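Local atomic coordinates of putative glycosyl hydrolase (Parabacteroides distasonis, PDB entry 4QHZ), a protein that probably acts as a hydrolase on glycosides and binds a magnesium ion. Residues Pro47-Leu53 with Ile241-Glu245; Asn95-Met99 with Ile170-Ala174; Ser113-Ser119 with Gln130-Cys134; Asn118-Gln124 with Pro223-His229. One frame throughout, in Å; residues are numbered along the deposited sequence.

How the contacts relate
All four contacts lie in one concanavalin-like fold of two antiparallel sheets packed face to face. Contacts 1 and 2 are about 12 Å apart, centre to centre, in the larger sheet, where strands 237-245 and 97-104 are neighbours. Contacts 3 and 4 are also about 12 Å apart, in the smaller sheet. They share Asn118, Ser119 and the magnesium ion. Contacts 2 and 4 touch across the sandwich, with Phe97 packing on Ile224 and Tyr172 hydrogen-bonded to Gln124; their segments alternate along the chain. Ile243 of contact 1 also packs on Ile224. The segments of contact 1 enclose all the others in sequence. Its centre is about 26 Å from that of contact 3, with nearest atoms about 10 Å apart.

Contact 1 of 4, residues Pro47-Leu53 with Ile241-Glu245; sequences PSDAIVL and IWIRE
Pro47 to Ala50 form a type I beta turn, closed by Ala50 N to Pro47 O at 3.0 Å. Ile51 and Ile243 are an antiparallel hydrogen-bonded pair: Ile51 N to Ile243 O is 2.7 Å and Ile243 N to Ile51 O is 3.0 Å. Val52 and Trp242 are the next, non-hydrogen-bonded pair. Leu53 N reaches Ile241 O at 2.9 Å. Trp242 is p (chi2 -96°), and its six-membered ring lies under Pro47 in a CH-pi contact, with Pro47 CD 3.5 Å from the ring centroid. Arg244 (p, t, m) folds back to the turn. Arg244 NE meets Asp49 OD1 at 3.0 Å and its NH2 meets Asp49 OD2 at 2.8 Å, a two-pronged salt bridge. Asp49 is p, which turns its carboxylate to the guanidinium edge. Ile243 (t, t) sends CG2 to Ile51 CB at 3.8 Å and to Leu53 CD1 at 3.7 Å; Ile51 and Leu53 are both m, t. Water 1 links Asp49 O (3.0 Å) to Glu245 N (2.9 Å). This pairs an early and the last strand in the larger sheet of the concanavalin-like sandwich. On its other side strand 237-245 pairs with 97-104, and Val196 of the second subunit packs on Pro47 and Arg244.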
loop_
_atom_site.group_PDB
_atom_site.type_symbol
_atom_site.label_atom_id
_atom_site.label_comp_id
_atom_site.label_asym_id
_atom_site.label_seq_id
_atom_site.Cartn_x
_atom_site.Cartn_y
_atom_site.Cartn_z
ATOM N N PRO C 47 -24.379 11.379 10.365
ATOM C CA PRO C 47 -25.214 11.002 9.223
ATOM C C PRO C 47 -26.191 9.903 9.612
ATOM O O PRO C 47 -26.048 9.307 10.682
ATOM C CB PRO C 47 -24.210 10.498 8.181
ATOM C CG PRO C 47 -22.969 10.185 8.932
ATOM C CD PRO C 47 -22.966 10.997 10.189
ATOM N N SER C 48 -27.176 9.650 8.750
ATOM C CA SER C 48 -28.322 8.801 9.087
ATOM C C SER C 48 -27.956 7.341 9.382
ATOM O O SER C 48 -28.653 6.682 10.141
ATOM C CB SER C 48 -29.356 8.844 7.962
ATOM O OG SER C 48 -28.790 8.384 6.746
ATOM N N ASP C 49 -26.856 6.855 8.810
ATOM C CA ASP C 49 -26.411 5.478 9.040
ATOM C C ASP C 49 -25.344 5.355 10.139
ATOM O O ASP C 49 -24.804 4.274 10.364
ATOM C CB ASP C 49 -25.880 4.870 7.736
ATOM C CG ASP C 49 -24.558 5.481 7.283
ATOM O OD1 ASP C 49 -24.215 6.601 7.717
ATOM O OD2 ASP C 49 -23.865 4.840 6.473
ATOM N N ALA C 50 -25.033 6.451 10.822
ATOM C CA ALA C 50 -24.007 6.424 11.865
ATOM C C ALA C 50 -24.594 5.989 13.199
ATOM O O ALA C 50 -25.768 6.227 13.481
ATOM C CB ALA C 50 -23.358 7.789 12.003
ATOM N N ILE C 51 -23.759 5.368 14.023
ATOM C CA ILE C 51 -24.092 5.123 15.416
ATOM C C ILE C 51 -23.746 6.377 16.216
ATOM O O ILE C 51 -22.612 6.834 16.186
ATOM C CB ILE C 51 -23.330 3.908 15.959
ATOM C CG1 ILE C 51 -23.736 2.649 15.190
ATOM C CG2 ILE C 51 -23.598 3.707 17.443
ATOM C CD1 ILE C 51 -22.675 1.571 15.202
ATOM N N VAL C 52 -24.733 6.946 16.905
ATOM C CA VAL C 52 -24.510 8.126 17.731
ATOM C C VAL C 52 -23.970 7.699 19.089
ATOM O O VAL C 52 -24.709 7.149 19.901
ATOM C CB VAL C 52 -25.801 8.955 17.924
ATOM C CG1 VAL C 52 -25.544 10.152 18.825
ATOM C CG2 VAL C 52 -26.349 9.418 16.580
ATOM N N LEU C 53 -22.690 7.957 19.337
ATOM C CA LEU C 53 -22.067 7.589 20.609
ATOM C C LEU C 53 -22.293 8.656 21.691
ATOM O O LEU C 53 -22.335 8.343 22.885
ATOM C CB LEU C 53 -20.571 7.326 20.419
ATOM C CG LEU C 53 -20.226 6.140 19.508
ATOM C CD1 LEU C 53 -18.727 6.066 19.273
ATOM C CD2 LEU C 53 -20.736 4.826 20.085
ATOM N N ILE C 241 -19.990 12.869 19.257
ATOM C CA ILE C 241 -19.250 11.671 18.910
ATOM C C ILE C 241 -20.152 10.738 18.112
ATOM O O ILE C 241 -21.213 10.328 18.594
ATOM C CB ILE C 241 -18.727 10.941 20.157
ATOM C CG1 ILE C 241 -18.049 11.941 21.098
ATOM C CG2 ILE C 241 -17.776 9.825 19.751
ATOM C CD1 ILE C 241 -17.464 11.323 22.352
ATOM N N TRP C 242 -19.731 10.401 16.898
ATOM C CA TRP C 242 -20.418 9.376 16.128
ATOM C C TRP C 242 -19.430 8.506 15.366
ATOM O O TRP C 242 -18.281 8.878 15.155
ATOM C CB TRP C 242 -21.458 9.983 15.173
ATOM C CG TRP C 242 -20.978 11.073 14.254
ATOM C CD1 TRP C 242 -21.072 12.411 14.465
ATOM C CD2 TRP C 242 -20.394 10.911 12.954
ATOM N NE1 TRP C 242 -20.561 13.101 13.390
ATOM C CE2 TRP C 242 -20.144 12.201 12.445
ATOM C CE3 TRP C 242 -20.053 9.803 12.173
ATOM C CZ2 TRP C 242 -19.553 12.414 11.198
ATOM C CZ3 TRP C 242 -19.476 10.015 10.928
ATOM C CH2 TRP C 242 -19.229 11.313 10.457
ATOM N N ILE C 243 -19.904 7.333 14.975
ATOM C CA ILE C 243 -19.075 6.346 14.315
ATOM C C ILE C 243 -19.927 5.639 13.275
ATOM O O ILE C 243 -21.105 5.353 13.516
ATOM C CB ILE C 243 -18.492 5.353 15.338
ATOM C CG1 ILE C 243 -17.481 4.413 14.684
ATOM C CG2 ILE C 243 -19.600 4.545 16.017
ATOM C CD1 ILE C 243 -16.584 3.722 15.691
ATOM N N ARG C 244 -19.351 5.386 12.109
ATOM C CA ARG C 244 -20.037 4.560 11.119
ATOM C C ARG C 244 -19.083 3.520 10.579
ATOM O O ARG C 244 -17.910 3.789 10.329
ATOM C CB ARG C 244 -20.659 5.403 9.998
ATOM C CG ARG C 244 -19.762 6.435 9.366
ATOM C CD ARG C 244 -20.574 7.400 8.513
ATOM N NE ARG C 244 -21.269 6.729 7.411
ATOM C CZ ARG C 244 -20.686 6.298 6.291
ATOM N NH1 ARG C 244 -19.376 6.447 6.092
ATOM N NH2 ARG C 244 -21.415 5.699 5.362
ATOM N N GLU C 245 -19.593 2.301 10.463
ATOM C CA GLU C 245 -18.771 1.167 10.107
ATOM C C GLU C 245 -18.521 1.227 8.614
ATOM O O GLU C 245 -19.404 1.602 7.857
ATOM C CB GLU C 245 -19.459 -0.134 10.514
ATOM C CG GLU C 245 -19.801 -0.172 11.999
ATOM C CD GLU C 245 -20.226 -1.543 12.476
ATOM O OE1 GLU C 245 -19.384 -2.460 12.481
ATOM O OE2 GLU C 245 -21.406 -1.700 12.851
HETATM O O HOH W 1 -22.412 2.485 10.957
#

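Contact 2 of 4, residues Asn95-Met99 with Ile170-Ala174; sequences NDFQM and IIYTA
Four backbone hydrogen bonds join these antiparallel strands. Phe97 and Tyr172 exchange two, Phe97 N to Tyr172 O at 3.0 Å and Tyr172 N to Phe97 O at 2.8 Å. Met99 (selenomethionine) and Ile170 exchange two more, Met99 N to Ile170 O at 2.8 Å and Ile170 N to Met99 O at 2.9 Å. Gln98 and Ile171, between them, are non-hydrogen-bonded. Just before strand 97-104, Asp96 (m) takes Ala174 N on OD1 at 2.8 Å; its OD2 salt-bridges Arg184 of the third subunit. The axes of 97-99 and 170-173 approach to 4.7 Å, with N-to-C directions 161° apart. Phe97 (p) and Tyr172 (t) share a face. Their rings are slid apart, with centroids 5.0 Å apart and planes at 29°, and Tyr172 CB sits over the Phe97 ring, 3.9 Å from its centroid. Met99 CB and Ile170 CB, on the same face, are 4.1 Å apart. Leu123 and Ile121 of strand 119-123 pack on this core face, while strands 237-245 and 185-193 flank the pair within the sheet.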
loop_
_atom_site.group_PDB
_atom_site.type_symbol
_atom_site.label_atom_id
_atom_site.label_comp_id
_atom_site.label_asym_id
_atom_site.label_seq_id
_atom_site.Cartn_x
_atom_site.Cartn_y
_atom_site.Cartn_z
ATOM N N ASN C 95 -14.430 -2.743 13.715
ATOM C CA ASN C 95 -13.295 -3.085 12.860
ATOM C C ASN C 95 -12.874 -1.891 12.007
ATOM O O ASN C 95 -12.089 -1.074 12.481
ATOM C CB ASN C 95 -13.627 -4.307 12.020
ATOM C CG ASN C 95 -13.647 -5.566 12.851
ATOM O OD1 ASN C 95 -12.647 -5.915 13.490
ATOM N ND2 ASN C 95 -14.774 -6.254 12.860
ATOM N N ASP C 96 -13.372 -1.795 10.770
ATOM C CA ASP C 96 -13.114 -0.629 9.939
ATOM C C ASP C 96 -14.189 0.391 10.230
ATOM O O ASP C 96 -15.363 0.041 10.344
ATOM C CB ASP C 96 -13.143 -0.956 8.447
ATOM C CG ASP C 96 -12.207 -2.084 8.062
ATOM O OD1 ASP C 96 -11.118 -2.215 8.649
ATOM O OD2 ASP C 96 -12.569 -2.844 7.147
ATOM N N PHE C 97 -13.803 1.655 10.346
ATOM C CA PHE C 97 -14.787 2.686 10.638
ATOM C C PHE C 97 -14.310 4.089 10.302
ATOM O O PHE C 97 -13.117 4.355 10.169
ATOM C CB PHE C 97 -15.209 2.631 12.122
ATOM C CG PHE C 97 -14.074 2.788 13.086
ATOM C CD1 PHE C 97 -13.638 4.049 13.473
ATOM C CD2 PHE C 97 -13.448 1.674 13.623
ATOM C CE1 PHE C 97 -12.590 4.190 14.371
ATOM C CE2 PHE C 97 -12.408 1.809 14.522
ATOM C CZ PHE C 97 -11.977 3.067 14.894
ATOM N N GLN C 98 -15.288 4.973 10.208
ATOM C CA GLN C 98 -15.082 6.403 10.194
ATOM C C GLN C 98 -15.685 6.944 11.479
ATOM O O GLN C 98 -16.753 6.507 11.887
ATOM C CB GLN C 98 -15.764 6.998 8.984
ATOM C CG GLN C 98 -16.019 8.478 9.078
ATOM C CD GLN C 98 -16.822 9.005 7.917
ATOM O OE1 GLN C 98 -17.529 8.269 7.226
ATOM N NE2 GLN C 98 -16.724 10.298 7.703
HETATM N N MSE C 99 -14.999 7.900 12.098
HETATM C CA MSE C 99 -15.362 8.418 13.406
HETATM C C MSE C 99 -15.262 9.913 13.496
HETATM O O MSE C 99 -14.372 10.510 12.892
HETATM C CB MSE C 99 -14.313 7.880 14.366
HETATM C CG MSE C 99 -14.893 7.358 15.646
HETATM SE SE MSE C 99 -13.385 7.218 16.908
HETATM C CE MSE C 99 -14.185 8.499 18.175
ATOM N N ILE C 170 -11.745 10.853 11.798
ATOM C CA ILE C 170 -10.813 9.731 11.811
ATOM C C ILE C 170 -11.328 8.626 10.892
ATOM O O ILE C 170 -12.491 8.242 10.984
ATOM C CB ILE C 170 -10.645 9.177 13.234
ATOM C CG1 ILE C 170 -9.962 10.220 14.126
ATOM C CG2 ILE C 170 -9.857 7.875 13.218
ATOM C CD1 ILE C 170 -9.992 9.901 15.611
ATOM N N ILE C 171 -10.468 8.151 9.997
ATOM C CA ILE C 171 -10.797 7.043 9.115
ATOM C C ILE C 171 -9.810 5.929 9.412
ATOM O O ILE C 171 -8.601 6.140 9.317
ATOM C CB ILE C 171 -10.719 7.435 7.629
ATOM C CG1 ILE C 171 -11.561 8.690 7.361
ATOM C CG2 ILE C 171 -11.179 6.271 6.750
ATOM C CD1 ILE C 171 -11.400 9.257 5.961
ATOM N N TYR C 172 -10.331 4.756 9.766
ATOM C CA TYR C 172 -9.525 3.663 10.287
ATOM C C TYR C 172 -9.791 2.355 9.552
ATOM O O TYR C 172 -10.944 1.965 9.344
ATOM C CB TYR C 172 -9.822 3.473 11.772
ATOM C CG TYR C 172 -9.071 2.335 12.421
ATOM C CD1 TYR C 172 -7.741 2.479 12.804
ATOM C CD2 TYR C 172 -9.697 1.116 12.663
ATOM C CE1 TYR C 172 -7.058 1.441 13.415
ATOM C CE2 TYR C 172 -9.025 0.069 13.262
ATOM C CZ TYR C 172 -7.709 0.235 13.640
ATOM O OH TYR C 172 -7.038 -0.801 14.239
ATOM N N THR C 173 -8.704 1.691 9.175
ATOM C CA THR C 173 -8.737 0.364 8.603
ATOM C C THR C 173 -8.069 -0.580 9.593
ATOM O O THR C 173 -6.921 -0.370 9.979
ATOM C CB THR C 173 -8.004 0.330 7.252
ATOM O OG1 THR C 173 -8.563 1.328 6.384
ATOM C CG2 THR C 173 -8.127 -1.031 6.597
ATOM N N ALA C 174 -8.802 -1.611 10.008
ATOM C CA ALA C 174 -8.319 -2.567 10.999
ATOM C C ALA C 174 -7.271 -3.493 10.394
ATOM O O ALA C 174 -7.252 -3.693 9.182
ATOM C CB ALA C 174 -9.476 -3.384 11.554
#

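Contact 3 of 4, residues Ser113-Ser119 with Gln130-Cys134; sequences SQSRGNS and QVLDC. With MG (magnesium ion), chain I.
Segment 113-119 is irregular until Ser119, which pairs antiparallel with Val131 at the end of strand 127-131. Ser119 N to Val131 O is 2.9 Å and Val131 N to Ser119 O is 3.3 Å. Further on, Asp133 N bonds to Arg116 O at 3.0 Å. Gly117 lies between, with positive phi (70°). An ideal CB would be 3.4 Å from Asp133 CB, which suits glycine. Leu132 CA makes a CA-H...O contact of 3.3 Å to Gly117 O. The two segments form much of a magnesium site in the smaller sheet of this concanavalin-like fold. The metal is bound by Asn118 OD1 at 2.1 Å, Ser119 O at 2.2 Å, Gln130 OE1 at 2.1 Å and water 3 at 2.0 Å. Glu128 and Gln227 complete the site. Asn118 is t; its ND2 donates to Gln114 O at 3.0 Å, consistent with OD1 being turned to the metal. Leu132 (t, p) fills the bend of the loop, with CD1 3.2 Å from Arg116 O and 3.7 Å from Asn118 CB. Arg116 is extended (chi1 to chi3 all t) and makes a salt bridge, NE to Asp133 OD2 at 2.8 Å. Water 2 joins Arg116 NH2 (3.1 Å) to Asp133 OD2 (2.6 Å).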
loop_
_atom_site.group_PDB
_atom_site.type_symbol
_atom_site.label_atom_id
_atom_site.label_comp_id
_atom_site.label_asym_id
_atom_site.label_seq_id
_atom_site.Cartn_x
_atom_site.Cartn_y
_atom_site.Cartn_z
ATOM N N SER C 113 3.536 20.026 29.035
ATOM C CA SER C 113 3.894 18.842 28.272
ATOM C C SER C 113 2.751 17.825 28.290
ATOM O O SER C 113 1.612 18.186 27.989
ATOM C CB SER C 113 5.220 18.259 28.793
ATOM O OG SER C 113 5.715 17.253 27.916
ATOM N N GLN C 114 3.038 16.577 28.652
ATOM C CA GLN C 114 2.029 15.515 28.654
ATOM C C GLN C 114 1.002 15.629 29.785
ATOM O O GLN C 114 0.032 14.867 29.798
ATOM C CB GLN C 114 2.702 14.138 28.738
ATOM C CG GLN C 114 3.609 13.817 27.560
ATOM C CD GLN C 114 2.836 13.549 26.271
ATOM O OE1 GLN C 114 1.947 12.698 26.236
ATOM N NE2 GLN C 114 3.188 14.259 25.204
ATOM N N SER C 115 1.189 16.574 30.708
ATOM C CA SER C 115 0.279 16.726 31.844
ATOM C C SER C 115 -0.656 17.930 31.697
ATOM O O SER C 115 -1.007 18.565 32.685
ATOM C CB SER C 115 1.092 16.839 33.137
ATOM O OG SER C 115 1.858 15.671 33.336
ATOM N N ARG C 116 -1.066 18.227 30.467
ATOM C CA ARG C 116 -1.919 19.371 30.196
ATOM C C ARG C 116 -3.033 18.996 29.220
ATOM O O ARG C 116 -2.865 19.093 28.006
ATOM C CB ARG C 116 -1.092 20.532 29.633
ATOM C CG ARG C 116 -1.839 21.859 29.560
ATOM C CD ARG C 116 -1.126 22.813 28.613
ATOM N NE ARG C 116 -1.820 24.086 28.432
ATOM C CZ ARG C 116 -1.746 25.132 29.253
ATOM N NH1 ARG C 116 -1.028 25.082 30.365
ATOM N NH2 ARG C 116 -2.410 26.239 28.959
ATOM N N GLY C 117 -4.173 18.579 29.763
ATOM C CA GLY C 117 -5.309 18.198 28.938
ATOM C C GLY C 117 -5.092 16.905 28.168
ATOM O O GLY C 117 -5.536 16.775 27.026
ATOM N N ASN C 118 -4.417 15.946 28.800
ATOM C CA ASN C 118 -4.120 14.659 28.171
ATOM C C ASN C 118 -5.314 13.720 28.233
ATOM O O ASN C 118 -5.812 13.406 29.315
ATOM C CB ASN C 118 -2.903 14.002 28.838
ATOM C CG ASN C 118 -2.316 12.848 28.024
ATOM O OD1 ASN C 118 -3.003 12.183 27.238
ATOM N ND2 ASN C 118 -1.029 12.603 28.217
ATOM N N SER C 119 -5.781 13.299 27.060
ATOM C CA SER C 119 -6.692 12.175 26.936
ATOM C C SER C 119 -6.241 11.393 25.714
ATOM O O SER C 119 -5.066 11.440 25.351
ATOM C CB SER C 119 -8.144 12.643 26.817
ATOM O OG SER C 119 -9.039 11.538 26.769
ATOM N N GLN C 130 -3.512 10.551 20.104
ATOM C CA GLN C 130 -3.289 11.412 21.260
ATOM C C GLN C 130 -4.223 12.619 21.269
ATOM O O GLN C 130 -4.478 13.234 20.234
ATOM C CB GLN C 130 -1.831 11.882 21.303
ATOM C CG GLN C 130 -1.480 12.862 22.420
ATOM C CD GLN C 130 -1.478 12.229 23.810
ATOM O OE1 GLN C 130 -2.480 11.659 24.250
ATOM N NE2 GLN C 130 -0.345 12.330 24.509
ATOM N N VAL C 131 -4.740 12.918 22.456
ATOM C CA VAL C 131 -5.437 14.157 22.728
ATOM C C VAL C 131 -4.654 14.899 23.808
ATOM O O VAL C 131 -4.286 14.318 24.830
ATOM C CB VAL C 131 -6.884 13.895 23.180
ATOM C CG1 VAL C 131 -7.513 15.153 23.775
ATOM C CG2 VAL C 131 -7.701 13.377 22.007
ATOM N N LEU C 132 -4.375 16.176 23.563
ATOM C CA LEU C 132 -3.533 16.975 24.449
ATOM C C LEU C 132 -3.692 18.448 24.115
ATOM O O LEU C 132 -3.940 18.803 22.956
ATOM C CB LEU C 132 -2.070 16.565 24.294
ATOM C CG LEU C 132 -1.046 17.080 25.302
ATOM C CD1 LEU C 132 -1.335 16.563 26.706
ATOM C CD2 LEU C 132 0.349 16.667 24.864
ATOM N N ASP C 133 -3.561 19.314 25.118
ATOM C CA ASP C 133 -3.526 20.742 24.844
ATOM C C ASP C 133 -2.132 21.145 24.385
ATOM O O ASP C 133 -1.243 21.369 25.205
ATOM C CB ASP C 133 -3.922 21.584 26.056
ATOM C CG ASP C 133 -3.980 23.068 25.721
ATOM O OD1 ASP C 133 -4.027 23.404 24.522
ATOM O OD2 ASP C 133 -3.975 23.902 26.651
ATOM N N CYS C 134 -1.958 21.265 23.072
ATOM C CA CYS C 134 -0.687 21.712 22.517
ATOM C C CYS C 134 -0.773 23.148 21.972
ATOM O O CYS C 134 0.023 23.552 21.113
ATOM C CB CYS C 134 -0.220 20.721 21.450
ATOM S SG CYS C 134 0.396 19.196 22.185
HETATM MG MG MG I . -3.129 10.559 25.974
HETATM O O HOH W 2 -3.144 26.315 25.957
HETATM O O HOH W 3 -1.401 9.651 26.143
#

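Contact 4 of 4, residues Asn118-Gln124 with Pro223-His229; sequences NSGIFLQ and PIILQSH. With MG (magnesium ion), chain I.
Segments 118-124 and 223-229 run antiparallel. Phe122 and Ile225 are the hydrogen-bonded pair, with Phe122 N to Ile225 O at 2.8 Å and Ile225 N to Phe122 O at 3.2 Å. Ile121 and Leu226 are the neighbouring non-hydrogen-bonded pair. Gln227 N then donates to Gly120 O at 3.1 Å. Gln227 O is satisfied twice, by Ser119 OG (t) at 2.7 Å and by water 4 at 2.8 Å. The same water donates to Asn118 O at 2.8 Å and accepts from His229 N at 3.1 Å. Asn118 ND2 lies over the His229 ring, but its hydrogen bond goes to Gln114. Ile121 CG2 packs on Ile224 CG2 at 3.6 Å, on the side facing the larger sheet. Phe122 CB meets Ile225 CB at 3.8 Å on the other face. The pairing is central in the five-stranded sheet, between strands 88-89 and 127-131. Asn118 OD1 (2.1 Å), Ser119 O (2.2 Å) and water 3 (2.0 Å) bind magnesium, as does the Gln227 side chain; Glu128 and Gln130 are the other ligands. With Asn118 and Ser119 from one segment and the Gln227 side chain from the other, the metal ties the two strands together where their regular pairing ends.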
loop_
_atom_site.group_PDB
_atom_site.type_symbol
_atom_site.label_atom_id
_atom_site.label_comp_id
_atom_site.label_asym_id
_atom_site.label_seq_id
_atom_site.Cartn_x
_atom_site.Cartn_y
_atom_site.Cartn_z
ATOM N N ASN C 118 -4.417 15.946 28.800
ATOM C CA ASN C 118 -4.120 14.659 28.171
ATOM C C ASN C 118 -5.314 13.720 28.233
ATOM O O ASN C 118 -5.812 13.406 29.315
ATOM C CB ASN C 118 -2.903 14.002 28.838
ATOM C CG ASN C 118 -2.316 12.848 28.024
ATOM O OD1 ASN C 118 -3.003 12.183 27.238
ATOM N ND2 ASN C 118 -1.029 12.603 28.217
ATOM N N SER C 119 -5.781 13.299 27.060
ATOM C CA SER C 119 -6.692 12.175 26.936
ATOM C C SER C 119 -6.241 11.393 25.714
ATOM O O SER C 119 -5.066 11.440 25.351
ATOM C CB SER C 119 -8.144 12.643 26.817
ATOM O OG SER C 119 -9.039 11.538 26.769
ATOM N N GLY C 120 -7.154 10.687 25.063
ATOM C CA GLY C 120 -6.805 9.960 23.854
ATOM C C GLY C 120 -7.902 9.043 23.394
ATOM O O GLY C 120 -8.787 8.679 24.172
ATOM N N ILE C 121 -7.854 8.697 22.114
ATOM C CA ILE C 121 -8.814 7.793 21.508
ATOM C C ILE C 121 -8.071 6.520 21.123
ATOM O O ILE C 121 -7.262 6.534 20.191
ATOM C CB ILE C 121 -9.493 8.433 20.279
ATOM C CG1 ILE C 121 -10.201 9.734 20.669
ATOM C CG2 ILE C 121 -10.494 7.484 19.643
ATOM C CD1 ILE C 121 -9.577 10.972 20.069
ATOM N N PHE C 122 -8.331 5.434 21.843
ATOM C CA PHE C 122 -7.715 4.144 21.541
ATOM C C PHE C 122 -8.560 3.386 20.532
ATOM O O PHE C 122 -9.642 2.889 20.858
ATOM C CB PHE C 122 -7.533 3.304 22.802
ATOM C CG PHE C 122 -6.365 3.724 23.651
ATOM C CD1 PHE C 122 -6.443 4.856 24.452
ATOM C CD2 PHE C 122 -5.196 2.980 23.659
ATOM C CE1 PHE C 122 -5.374 5.243 25.245
ATOM C CE2 PHE C 122 -4.126 3.360 24.443
ATOM C CZ PHE C 122 -4.215 4.494 25.238
ATOM N N LEU C 123 -8.043 3.298 19.309
ATOM C CA LEU C 123 -8.739 2.656 18.197
ATOM C C LEU C 123 -8.698 1.145 18.379
ATOM O O LEU C 123 -7.622 0.571 18.542
ATOM C CB LEU C 123 -8.099 3.059 16.871
ATOM C CG LEU C 123 -7.955 4.576 16.664
ATOM C CD1 LEU C 123 -7.146 4.876 15.414
ATOM C CD2 LEU C 123 -9.312 5.261 16.598
ATOM N N GLN C 124 -9.879 0.521 18.382
ATOM C CA GLN C 124 -10.058 -0.887 18.772
ATOM C C GLN C 124 -9.442 -1.204 20.142
ATOM O O GLN C 124 -9.122 -2.348 20.427
ATOM C CB GLN C 124 -9.488 -1.828 17.707
ATOM C CG GLN C 124 -10.124 -1.662 16.342
ATOM C CD GLN C 124 -9.688 -2.743 15.373
ATOM O OE1 GLN C 124 -8.543 -2.768 14.928
ATOM N NE2 GLN C 124 -10.601 -3.656 15.057
ATOM N N PRO C 223 -13.422 -1.985 21.131
ATOM C CA PRO C 223 -14.172 -0.769 21.390
ATOM C C PRO C 223 -13.320 0.467 21.141
ATOM O O PRO C 223 -12.118 0.358 20.902
ATOM C CB PRO C 223 -14.502 -0.884 22.876
ATOM C CG PRO C 223 -13.349 -1.643 23.449
ATOM C CD PRO C 223 -12.949 -2.618 22.378
ATOM N N ILE C 224 -13.953 1.628 21.182
ATOM C CA ILE C 224 -13.241 2.886 21.268
ATOM C C ILE C 224 -13.078 3.174 22.753
ATOM O O ILE C 224 -14.062 3.195 23.486
ATOM C CB ILE C 224 -14.006 4.031 20.582
ATOM C CG1 ILE C 224 -14.356 3.678 19.130
ATOM C CG2 ILE C 224 -13.198 5.318 20.623
ATOM C CD1 ILE C 224 -13.161 3.464 18.222
ATOM N N ILE C 225 -11.843 3.365 23.199
ATOM C CA ILE C 225 -11.573 3.714 24.584
ATOM C C ILE C 225 -11.126 5.167 24.663
ATOM O O ILE C 225 -10.231 5.583 23.923
ATOM C CB ILE C 225 -10.486 2.823 25.219
ATOM C CG1 ILE C 225 -10.823 1.339 25.029
ATOM C CG2 ILE C 225 -10.323 3.159 26.702
ATOM C CD1 ILE C 225 -9.780 0.386 25.594
ATOM N N LEU C 226 -11.756 5.928 25.557
ATOM C CA LEU C 226 -11.348 7.294 25.848
ATOM C C LEU C 226 -10.534 7.304 27.138
ATOM O O LEU C 226 -10.954 6.766 28.169
ATOM C CB LEU C 226 -12.560 8.226 25.958
ATOM C CG LEU C 226 -13.383 8.417 24.680
ATOM C CD1 LEU C 226 -14.576 9.331 24.928
ATOM C CD2 LEU C 226 -12.534 8.980 23.547
ATOM N N GLN C 227 -9.376 7.942 27.073
ATOM C CA GLN C 227 -8.384 7.868 28.137
ATOM C C GLN C 227 -8.627 8.877 29.268
ATOM O O GLN C 227 -8.839 10.064 29.027
ATOM C CB GLN C 227 -6.997 8.092 27.539
ATOM C CG GLN C 227 -5.830 7.993 28.515
ATOM C CD GLN C 227 -4.528 8.432 27.865
ATOM O OE1 GLN C 227 -4.424 9.547 27.353
ATOM N NE2 GLN C 227 -3.534 7.554 27.866
ATOM N N SER C 228 -8.598 8.373 30.495
ATOM C CA SER C 228 -8.493 9.185 31.689
ATOM C C SER C 228 -7.033 9.193 32.132
ATOM O O SER C 228 -6.562 8.243 32.743
ATOM C CB SER C 228 -9.374 8.626 32.804
ATOM O OG SER C 228 -9.156 9.330 34.014
ATOM N N HIS C 229 -6.311 10.248 31.775
ATOM C CA HIS C 229 -4.890 10.358 32.079
ATOM C C HIS C 229 -4.740 11.009 33.456
ATOM O O HIS C 229 -5.102 12.166 33.646
ATOM C CB HIS C 229 -4.180 11.161 30.987
ATOM C CG HIS C 229 -2.691 11.031 31.012
ATOM N ND1 HIS C 229 -1.877 11.938 31.657
ATOM C CD2 HIS C 229 -1.869 10.102 30.469
ATOM C CE1 HIS C 229 -0.619 11.562 31.524
ATOM N NE2 HIS C 229 -0.585 10.453 30.808
HETATM MG MG MG I . -3.129 10.559 25.974
HETATM O O HOH W 4 -8.146 12.383 30.449
HETATM O O HOH W 3 -1.401 9.651 26.143
#